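Local structure of gamma-glutamyltranspeptidase (Streptomyces lincolnensis, 6J3A) at residues D329-S333 with A334-A338; P186-A189 with A190-R194; L511-F514 with L515-L519. The protein is an LmbA-like glutamyltranspeptidase homologue that probably cleaves or transfers gamma-glutamyl or related amide groups. One frame throughout, in Å; residues are numbered along the deposited sequence.

Interaction 1 (D329-S333 with A334-A338); sequences DELLS and AEYNA
Y336 and N337 fold back against the end of the preceding helix, across a kink where one short helix stops and the next begins. L332 is the first residue to leave helical geometry, and S333, with an extended psi of 152°, sits at the N-cap of the helix that opens at A334. The cap is made by S333 OG, which accepts from Y336 N at 3.3 Å. With OG placed between its own backbone N and carbonyl carbon (chi1 71°), the same hydroxyl donates to E330 O at 2.8 Å, so that one group closes the first helix and starts the second. E330 O also accepts from S333 N.

N337 makes a second tie across the turn. Its ND2 donates to L331 O at 2.9 Å and to S333 O at 2.6 Å, in both cases from above the carbonyl plane. S333 O is gripped twice, since N337 N approaches it from the opposite face at 3.2 Å. Shortening N337 to an alanine is likely to leave L331 O without this donor, S333 O with the backbone bond alone, and the turn without the amide that ties its two carbonyls together.

Y336, its ring swung away from its own backbone N (chi1 177°), lies alongside L331 and points the same way. L331 CD2 meets CE2 of the Y336 ring at 3.6 Å, while L331 O stands at the ring edge, near its plane. The phenol OH is hydrogen-bonded to D315, and P357 touches both L331 and Y336. N337 packs on A287 and L288 of helix 280-288. The chemistry thus implies a polar helix-to-helix junction: E330 O and L331 O of the ending helix are met by the S333 hydroxyl and the buried N337 amide, which also takes S333 O, with an apolar flank beside them.

Interaction 2 (P186-A189 with A190-R194); sequences PTLA and ATWKR
A190 opens the second half of this helical stretch by donating its N to P186 O at 2.9 Å, and its methyl group rests near the carbonyl oxygens of both P186 and T187.

T191 follows on the buried side. Its N donates to T187 O. The hydroxyl stands beside its own backbone N (chi1 -57°), which brings it over the preceding turn: T191 OG1 lies 2.9 Å from T187 O and is also hydrogen-bonded to L452 O.

W192 carries the main side-chain contact. L188, whose CG is swung away from its backbone N (chi1 169°), reaches forward one turn and crosses the indole at a slant. Its CD1 meets NE1 at 3.5 Å and CE2 at 3.7 Å of W192, coming from above the ring plane beside the NE1-CE2 bond of the pyrrole ring. L188 O lies over the same face of the indole and accepts W192 N at 3.2 Å.

K193 completes the turn, donating its N to A189 O at 3.1 Å, while its CG passes 3.5 Å from A189 O. Beyond CG the chain runs extended to a salt bridge with E139.

These contacts belong to the first turns of helix 186-200, which lies against helix 127-140. A189 packs on A138 and E139, and W192 on L131 and V135, while F45 of helix 36-50 meets the indole edge-to-face.

Interaction 3 (L511-F514 with L515-L519); sequences LHFF and LAVAL
L511 to F514 and L515 to A518 are joined by four successive i to i+4 backbone bonds of a regular alpha-helix, from L515 N to L511 O at 3.1 Å through to A518 N to F514 O at the same length.

The clearest side-chain contact is that of V517 with F513. V517 CG2 sits over one face of the phenyl ring, 3.8 Å from its centroid and 19° off the ring normal, a CH-pi contact displaced toward the rim; the nearest ring atom is F513 CZ at 3.6 Å. Two torsions bring them together: the F513 ring turns away from its own backbone N (chi1 168°) and reaches along the helix, while V517 holds CG2 beside its backbone N. The same methyl also lies 3.4 Å from F513 O, so it fills the angle between ring and carbonyl.

On another side of the helix, L511 and L515 lie side by side and point the same way, a looser pairing with L511 CG 4.2 Å from L515 CD1. L515 CG packs closer to backbone, 3.4 Å from L511 O, while A516 CB nestles near F513 O and H512 O.

Different parts of the fold cover the helix. L511 and L515 face L286 of helix 280-288; F513, A516 and V517 meet A532 of helix 529-534; F514 turns edge-to-face to W268, and the F513 ring meets that of F498. Because F513, F514 and V517 all press on M496 of strand 493-499, this is a helix packed on a beta-sheet, the layering characteristic of the alpha-beta-beta-alpha Ntn-hydrolase fold.

Overall arrangement
All three contacts are local, two within single helices and one at the junction of two, and they sit at different depths of the same fold. Interactions 1 and 3 are neighbours: their centres lie 22 Å apart and their nearest atoms about 10 Å. They share helix 280-288, which meets L331, L332 and N337 of the first and L511 and L515 of the other, and so bridges two contacts that do not touch. Interaction 2 stands on the opposite side of the chain's centre from both, its centre 50 Å from that of interaction 1 and 42 Å from that of interaction 3. Interaction 3 is the most buried, against strand 493-499; the other two are partly buried.

Interaction 1 (D329-S333 with A334-A338)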
loop_
_atom_site.group_PDB
_atom_site.type_symbol
_atom_site.label_atom_id
_atom_site.label_comp_id
_atom_site.label_asym_id
_atom_site.label_seq_id
_atom_site.Cartn_x
_atom_site.Cartn_y
_atom_site.Cartn_z
ATOM N N ASP A 329 -28.066 28.273 4.715
ATOM C CA ASP A 329 -29.276 27.632 5.267
ATOM C C ASP A 329 -30.361 27.486 4.215
ATOM O O ASP A 329 -30.946 26.421 4.065
ATOM C CB ASP A 329 -29.853 28.440 6.427
ATOM C CG ASP A 329 -28.886 28.586 7.582
ATOM O OD1 ASP A 329 -27.967 27.748 7.730
ATOM O OD2 ASP A 329 -29.051 29.561 8.345
ATOM N N GLU A 330 -30.608 28.570 3.488
ATOM C CA GLU A 330 -31.611 28.593 2.424
ATOM C C GLU A 330 -31.237 27.707 1.230
ATOM O O GLU A 330 -32.090 27.006 0.687
ATOM C CB GLU A 330 -31.891 30.048 2.001
ATOM C CG GLU A 330 -32.670 30.812 3.073
ATOM C CD GLU A 330 -32.529 32.320 2.996
ATOM O OE1 GLU A 330 -31.941 32.905 3.926
ATOM O OE2 GLU A 330 -33.009 32.926 2.025
ATOM N N LEU A 331 -29.960 27.727 0.860
ATOM C CA LEU A 331 -29.420 26.880 -0.209
ATOM C C LEU A 331 -29.502 25.373 0.084
ATOM O O LEU A 331 -29.605 24.568 -0.842
ATOM C CB LEU A 331 -27.974 27.292 -0.498
ATOM C CG LEU A 331 -27.835 28.649 -1.207
ATOM C CD1 LEU A 331 -26.436 29.218 -1.011
ATOM C CD2 LEU A 331 -28.164 28.556 -2.691
ATOM N N LEU A 332 -29.467 25.008 1.366
ATOM C CA LEU A 332 -29.684 23.622 1.823
ATOM C C LEU A 332 -31.082 23.325 2.398
ATOM O O LEU A 332 -31.320 22.233 2.920
ATOM C CB LEU A 332 -28.646 23.270 2.885
ATOM C CG LEU A 332 -27.191 23.533 2.509
ATOM C CD1 LEU A 332 -26.311 23.266 3.724
ATOM C CD2 LEU A 332 -26.763 22.703 1.298
ATOM N N SER A 333 -32.008 24.273 2.311
ATOM C CA SER A 333 -33.365 24.046 2.799
ATOM C C SER A 333 -34.098 23.143 1.817
ATOM O O SER A 333 -33.794 23.120 0.616
ATOM C CB SER A 333 -34.124 25.360 2.976
ATOM O OG SER A 333 -34.445 25.937 1.723
ATOM N N ALA A 334 -35.061 22.403 2.343
ATOM C CA ALA A 334 -35.850 21.477 1.538
ATOM C C ALA A 334 -36.696 22.231 0.514
ATOM O O ALA A 334 -36.811 21.825 -0.649
ATOM C CB ALA A 334 -36.744 20.649 2.441
ATOM N N GLU A 335 -37.304 23.316 0.992
ATOM C CA GLU A 335 -38.088 24.269 0.177
ATOM C C GLU A 335 -37.366 24.649 -1.136
ATOM O O GLU A 335 -37.883 24.414 -2.239
ATOM C CB GLU A 335 -38.462 25.500 1.061
ATOM C CG GLU A 335 -38.615 26.881 0.402
ATOM C CD GLU A 335 -39.864 27.035 -0.467
ATOM O OE1 GLU A 335 -40.256 26.072 -1.187
ATOM O OE2 GLU A 335 -40.453 28.147 -0.433
ATOM N N TYR A 336 -36.155 25.183 -0.988
ATOM C CA TYR A 336 -35.324 25.642 -2.112
ATOM C C TYR A 336 -34.987 24.515 -3.103
ATOM O O TYR A 336 -35.146 24.657 -4.327
ATOM C CB TYR A 336 -34.042 26.255 -1.543
ATOM C CG TYR A 336 -33.040 26.726 -2.566
ATOM C CD1 TYR A 336 -33.301 27.825 -3.368
ATOM C CD2 TYR A 336 -31.821 26.076 -2.719
ATOM C CE1 TYR A 336 -32.381 28.260 -4.302
ATOM C CE2 TYR A 336 -30.896 26.499 -3.648
ATOM C CZ TYR A 336 -31.176 27.604 -4.428
ATOM O OH TYR A 336 -30.263 28.035 -5.359
ATOM N N ASN A 337 -34.534 23.400 -2.535
ATOM C CA ASN A 337 -34.037 22.263 -3.296
ATOM C C ASN A 337 -35.147 21.476 -4.010
ATOM O O ASN A 337 -34.920 20.877 -5.074
ATOM C CB ASN A 337 -33.194 21.382 -2.373
ATOM C CG ASN A 337 -31.854 22.017 -2.056
ATOM O OD1 ASN A 337 -30.984 22.068 -2.914
ATOM N ND2 ASN A 337 -31.693 22.536 -0.834
ATOM N N ALA A 338 -36.346 21.507 -3.433
ATOM C CA ALA A 338 -37.528 20.942 -4.076
ATOM C C ALA A 338 -37.765 21.675 -5.393
ATOM O O ALA A 338 -37.996 21.057 -6.431
ATOM C CB ALA A 338 -38.743 21.062 -3.168
#

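Interaction 2 (P186-A189 with A190-R194)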
loop_
_atom_site.group_PDB
_atom_site.type_symbol
_atom_site.label_atom_id
_atom_site.label_comp_id
_atom_site.label_asym_id
_atom_site.label_seq_id
_atom_site.Cartn_x
_atom_site.Cartn_y
_atom_site.Cartn_z
ATOM N N PRO A 186 18.311 21.759 0.170
ATOM C CA PRO A 186 19.070 22.075 1.399
ATOM C C PRO A 186 18.685 23.398 2.066
ATOM O O PRO A 186 18.839 23.528 3.279
ATOM C CB PRO A 186 20.540 22.102 0.939
ATOM C CG PRO A 186 20.499 22.190 -0.548
ATOM C CD PRO A 186 19.181 21.650 -1.016
ATOM N N THR A 187 18.204 24.364 1.286
ATOM C CA THR A 187 17.754 25.640 1.839
ATOM C C THR A 187 16.495 25.465 2.709
ATOM O O THR A 187 16.439 25.955 3.841
ATOM C CB THR A 187 17.512 26.682 0.731
ATOM O OG1 THR A 187 18.667 26.780 -0.111
ATOM C CG2 THR A 187 17.242 28.045 1.340
ATOM N N LEU A 188 15.492 24.772 2.179
ATOM C CA LEU A 188 14.274 24.493 2.943
ATOM C C LEU A 188 14.628 23.757 4.228
ATOM O O LEU A 188 14.111 24.069 5.308
ATOM C CB LEU A 188 13.283 23.679 2.108
ATOM C CG LEU A 188 12.072 23.079 2.833
ATOM C CD1 LEU A 188 11.166 24.150 3.403
ATOM C CD2 LEU A 188 11.286 22.186 1.897
ATOM N N ALA A 189 15.526 22.791 4.102
ATOM C CA ALA A 189 16.022 22.063 5.256
ATOM C C ALA A 189 16.653 23.008 6.274
ATOM O O ALA A 189 16.337 22.927 7.456
ATOM C CB ALA A 189 17.023 21.016 4.824
ATOM N N ALA A 190 17.527 23.900 5.805
ATOM C CA ALA A 190 18.167 24.926 6.665
ATOM C C ALA A 190 17.156 25.842 7.387
ATOM O O ALA A 190 17.357 26.241 8.554
ATOM C CB ALA A 190 19.135 25.768 5.847
ATOM N N THR A 191 16.074 26.149 6.674
ATOM C CA THR A 191 15.012 27.022 7.161
ATOM C C THR A 191 14.277 26.448 8.377
ATOM O O THR A 191 14.029 27.180 9.347
ATOM C CB THR A 191 13.999 27.335 6.036
ATOM O OG1 THR A 191 14.689 27.932 4.934
ATOM C CG2 THR A 191 12.892 28.299 6.512
ATOM N N TRP A 192 13.910 25.165 8.323
ATOM C CA TRP A 192 13.280 24.514 9.486
ATOM C C TRP A 192 14.282 24.325 10.626
ATOM O O TRP A 192 13.923 24.434 11.794
ATOM C CB TRP A 192 12.623 23.166 9.137
ATOM C CG TRP A 192 11.528 23.197 8.097
ATOM C CD1 TRP A 192 11.283 22.240 7.153
ATOM C CD2 TRP A 192 10.530 24.211 7.899
ATOM N NE1 TRP A 192 10.202 22.593 6.379
ATOM C CE2 TRP A 192 9.726 23.799 6.812
ATOM C CE3 TRP A 192 10.245 25.431 8.520
ATOM C CZ2 TRP A 192 8.666 24.559 6.342
ATOM C CZ3 TRP A 192 9.189 26.178 8.059
ATOM C CH2 TRP A 192 8.409 25.743 6.981
ATOM N N LYS A 193 15.530 24.040 10.286
ATOM C CA LYS A 193 16.557 23.884 11.305
ATOM C C LYS A 193 16.745 25.169 12.097
ATOM O O LYS A 193 16.798 25.142 13.326
ATOM C CB LYS A 193 17.883 23.453 10.690
ATOM C CG LYS A 193 17.949 21.976 10.356
ATOM C CD LYS A 193 19.391 21.589 10.108
ATOM C CE LYS A 193 19.539 20.210 9.506
ATOM N NZ LYS A 193 20.907 20.112 8.930
ATOM N N ARG A 194 16.838 26.287 11.387
ATOM C CA ARG A 194 16.979 27.578 12.036
ATOM C C ARG A 194 15.751 27.867 12.902
ATOM O O ARG A 194 15.878 28.215 14.084
ATOM C CB ARG A 194 17.181 28.692 11.009
ATOM C CG ARG A 194 17.536 30.019 11.668
ATOM C CD ARG A 194 17.764 31.142 10.675
ATOM N NE ARG A 194 17.720 32.450 11.336
ATOM C CZ ARG A 194 17.881 33.620 10.719
ATOM N NH1 ARG A 194 18.104 33.672 9.405
ATOM N NH2 ARG A 194 17.820 34.747 11.423
#

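Interaction 3 (L511-F514 with L515-L519)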
loop_
_atom_site.group_PDB
_atom_site.type_symbol
_atom_site.label_atom_id
_atom_site.label_comp_id
_atom_site.label_asym_id
_atom_site.label_seq_id
_atom_site.Cartn_x
_atom_site.Cartn_y
_atom_site.Cartn_z
ATOM N N LEU A 511 -18.062 13.682 -3.920
ATOM C CA LEU A 511 -19.485 13.339 -3.940
ATOM C C LEU A 511 -19.690 11.941 -4.511
ATOM O O LEU A 511 -20.425 11.145 -3.935
ATOM C CB LEU A 511 -20.328 14.330 -4.743
ATOM C CG LEU A 511 -21.813 13.901 -4.682
ATOM C CD1 LEU A 511 -22.529 14.589 -3.536
ATOM C CD2 LEU A 511 -22.537 14.101 -6.001
ATOM N N HIS A 512 -19.036 11.646 -5.630
ATOM C CA HIS A 512 -19.194 10.324 -6.251
ATOM C C HIS A 512 -18.688 9.246 -5.285
ATOM O O HIS A 512 -19.382 8.255 -5.014
ATOM C CB HIS A 512 -18.493 10.243 -7.616
ATOM C CG HIS A 512 -18.752 11.428 -8.495
ATOM N ND1 HIS A 512 -19.907 12.168 -8.411
ATOM C CD2 HIS A 512 -17.997 12.019 -9.450
ATOM C CE1 HIS A 512 -19.857 13.159 -9.284
ATOM N NE2 HIS A 512 -18.706 13.090 -9.927
ATOM N N PHE A 513 -17.506 9.480 -4.728
ATOM C CA PHE A 513 -16.911 8.579 -3.738
ATOM C C PHE A 513 -17.816 8.318 -2.537
ATOM O O PHE A 513 -18.131 7.165 -2.240
ATOM C CB PHE A 513 -15.597 9.172 -3.258
ATOM C CG PHE A 513 -15.031 8.506 -2.051
ATOM C CD1 PHE A 513 -14.455 7.257 -2.150
ATOM C CD2 PHE A 513 -15.057 9.138 -0.820
ATOM C CE1 PHE A 513 -13.912 6.640 -1.037
ATOM C CE2 PHE A 513 -14.517 8.531 0.298
ATOM C CZ PHE A 513 -13.942 7.280 0.189
ATOM N N PHE A 514 -18.219 9.389 -1.856
ATOM C CA PHE A 514 -19.050 9.279 -0.656
ATOM C C PHE A 514 -20.356 8.536 -0.900
ATOM O O PHE A 514 -20.760 7.727 -0.067
ATOM C CB PHE A 514 -19.368 10.647 -0.074
ATOM C CG PHE A 514 -20.414 10.613 1.008
ATOM C CD1 PHE A 514 -20.049 10.410 2.336
ATOM C CD2 PHE A 514 -21.761 10.785 0.696
ATOM C CE1 PHE A 514 -21.006 10.387 3.331
ATOM C CE2 PHE A 514 -22.723 10.756 1.686
ATOM C CZ PHE A 514 -22.346 10.558 3.006
ATOM N N LEU A 515 -21.027 8.829 -2.012
ATOM C CA LEU A 515 -22.230 8.064 -2.390
ATOM C C LEU A 515 -21.913 6.583 -2.650
ATOM O O LEU A 515 -22.647 5.681 -2.218
ATOM C CB LEU A 515 -22.938 8.678 -3.609
ATOM C CG LEU A 515 -23.618 10.042 -3.409
ATOM C CD1 LEU A 515 -24.262 10.508 -4.704
ATOM C CD2 LEU A 515 -24.659 10.016 -2.307
ATOM N N ALA A 516 -20.816 6.327 -3.346
ATOM C CA ALA A 516 -20.392 4.950 -3.548
ATOM C C ALA A 516 -20.174 4.246 -2.206
ATOM O O ALA A 516 -20.677 3.143 -2.013
ATOM C CB ALA A 516 -19.150 4.891 -4.409
ATOM N N VAL A 517 -19.485 4.894 -1.267
ATOM C CA VAL A 517 -19.273 4.300 0.062
ATOM C C VAL A 517 -20.604 3.924 0.728
ATOM O O VAL A 517 -20.736 2.854 1.306
ATOM C CB VAL A 517 -18.491 5.231 1.017
ATOM C CG1 VAL A 517 -18.416 4.631 2.421
ATOM C CG2 VAL A 517 -17.085 5.503 0.493
ATOM N N ALA A 518 -21.581 4.817 0.645
ATOM C CA ALA A 518 -22.880 4.612 1.281
ATOM C C ALA A 518 -23.766 3.618 0.533
ATOM O O ALA A 518 -24.600 2.967 1.156
ATOM C CB ALA A 518 -23.592 5.933 1.411
ATOM N N LEU A 519 -23.585 3.512 -0.786
ATOM C CA LEU A 519 -24.408 2.641 -1.630
ATOM C C LEU A 519 -23.807 1.286 -1.939
ATOM O O LEU A 519 -24.550 0.361 -2.220
ATOM C CB LEU A 519 -24.761 3.341 -2.947
ATOM C CG LEU A 519 -25.621 4.607 -2.833
ATOM C CD1 LEU A 519 -25.961 5.116 -4.228
ATOM C CD2 LEU A 519 -26.897 4.394 -2.025
#